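HRDC domain-containing protein (Bifidobacterium adolescentis ATCC 15703, PDB 3CYM) is of unknown function but probably binds nucleic acid and trims it as a 3'-5' exonuclease of the ribonuclease D kind. Local coordinates at residues K371-I376 with I386-Q391. Residues are numbered along the deposited sequence; the frame is centred on the assembly and turned at random. Where two conformers were deposited one is given.
Sequences KAVSQI and IVIKPQ
V373, on the long helix 360-380, meets V387 and I388 where the short helix 384-387 runs out into the linker to helix 390-397. From its CB, directed at the other segment, CG1 stands anti to the backbone N (chi1 175°) and makes the closer approaches of this side chain: it sits 3.8 Å from CG2 of I388 and, more loosely, 4.2 Å from CG1 of V387. The other branch of V373, CG2, beside the backbone N, lies about 4.4 Å from I388 CG2. The V373 and V387 side chains run antiparallel alongside each other, whereas I388 lies roughly perpendicular to V373. One turn further along the helix, I376 adds its branch methyl, CG2, at 4.3 Å from V387 CG1, so that single V387 methyl is shared by two residues of the long helix. At I388 the backbone turns extended, yet its CB points toward 371-376. Helix 418-433 closes the group, with V428 against V373 and V424 against both I376 and V387. Every contact between the two segments is methyl to methyl, so the packing of helix 384-387 on helix 360-380 in this HRDC-like C-terminal region rests here on dispersion and the exclusion of water, not on directional bonds.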
# COMPACT_ATOMS: atom_id res chain seq x y z
N LYS A 371 18.31 -3.04 -22.46
CA LYS A 371 18.47 -4.36 -23.06
C LYS A 371 19.50 -5.21 -22.32
O LYS A 371 19.39 -6.43 -22.32
CB LYS A 371 18.74 -4.31 -24.58
CG LYS A 371 20.03 -3.66 -25.03
CD LYS A 371 20.38 -4.07 -26.46
CE LYS A 371 21.38 -3.10 -27.11
NZ LYS A 371 20.76 -1.82 -27.55
N ALA A 372 20.45 -4.55 -21.65
CA ALA A 372 21.46 -5.23 -20.85
C ALA A 372 20.83 -5.80 -19.58
O ALA A 372 21.10 -6.94 -19.20
CB ALA A 372 22.60 -4.27 -20.53
N VAL A 373 19.96 -5.01 -18.96
CA VAL A 373 19.23 -5.44 -17.77
C VAL A 373 18.20 -6.54 -18.12
O VAL A 373 18.06 -7.50 -17.36
CB VAL A 373 18.63 -4.23 -17.02
CG1 VAL A 373 17.77 -4.66 -15.85
CG2 VAL A 373 19.75 -3.33 -16.51
N SER A 374 17.54 -6.41 -19.27
CA SER A 374 16.62 -7.45 -19.78
C SER A 374 17.32 -8.78 -20.05
O SER A 374 16.77 -9.85 -19.78
CB SER A 374 15.89 -7.00 -21.04
OG SER A 374 15.03 -5.91 -20.77
N GLN A 375 18.53 -8.71 -20.59
CA GLN A 375 19.32 -9.91 -20.84
C GLN A 375 19.63 -10.65 -19.54
O GLN A 375 19.54 -11.88 -19.48
CB GLN A 375 20.59 -9.57 -21.63
CG GLN A 375 21.31 -10.79 -22.19
CD GLN A 375 20.40 -11.67 -23.03
OE1 GLN A 375 19.94 -11.26 -24.10
NE2 GLN A 375 20.14 -12.89 -22.56
N ILE A 376 19.96 -9.90 -18.48
CA ILE A 376 20.26 -10.48 -17.16
C ILE A 376 18.99 -11.09 -16.54
O ILE A 376 19.05 -12.17 -15.94
CB ILE A 376 20.90 -9.43 -16.21
CG1 ILE A 376 22.28 -8.99 -16.76
CG2 ILE A 376 21.03 -9.99 -14.80
CD1 ILE A 376 22.95 -7.84 -16.03
N ILE A 386 12.25 -6.51 -11.06
CA ILE A 386 12.74 -7.05 -9.78
C ILE A 386 14.29 -7.07 -9.73
O ILE A 386 14.87 -6.78 -8.67
CB ILE A 386 12.10 -8.46 -9.50
CG1 ILE A 386 10.61 -8.31 -9.20
CG2 ILE A 386 12.79 -9.21 -8.35
CD1 ILE A 386 10.27 -7.57 -7.87
N VAL A 387 14.92 -7.37 -10.86
CA VAL A 387 16.39 -7.34 -11.02
C VAL A 387 16.98 -6.01 -10.52
O VAL A 387 17.96 -6.00 -9.77
CB VAL A 387 16.80 -7.59 -12.51
CG1 VAL A 387 18.29 -7.39 -12.71
CG2 VAL A 387 16.42 -8.98 -12.94
N ILE A 388 16.36 -4.90 -10.94
CA ILE A 388 16.63 -3.56 -10.42
C ILE A 388 15.44 -2.68 -10.76
O ILE A 388 14.79 -2.90 -11.80
CB ILE A 388 17.98 -2.97 -10.95
CG1 ILE A 388 18.32 -1.65 -10.23
CG2 ILE A 388 17.97 -2.85 -12.48
CD1 ILE A 388 19.78 -1.33 -10.20
N LYS A 389 15.14 -1.71 -9.89
CA LYS A 389 14.04 -0.77 -10.12
C LYS A 389 14.27 0.07 -11.37
O LYS A 389 15.27 0.78 -11.45
CB LYS A 389 13.83 0.15 -8.91
CG LYS A 389 12.55 0.98 -9.00
CD LYS A 389 12.32 1.80 -7.75
CE LYS A 389 11.19 2.79 -7.94
NZ LYS A 389 11.19 3.80 -6.85
N PRO A 390 13.34 -0.02 -12.34
CA PRO A 390 13.41 0.66 -13.62
C PRO A 390 13.78 2.14 -13.53
O PRO A 390 14.53 2.63 -14.37
CB PRO A 390 12.01 0.48 -14.17
CG PRO A 390 11.64 -0.87 -13.68
CD PRO A 390 12.12 -0.84 -12.26
N GLN A 391 13.27 2.83 -12.50
CA GLN A 391 13.56 4.26 -12.29
C GLN A 391 15.04 4.57 -12.01
O GLN A 391 15.54 5.64 -12.38
CB GLN A 391 12.66 4.85 -11.19
CG GLN A 391 12.64 6.38 -11.09
CD GLN A 391 12.13 7.08 -12.36
OE1 GLN A 391 11.25 6.57 -13.05
NE2 GLN A 391 12.67 8.25 -12.65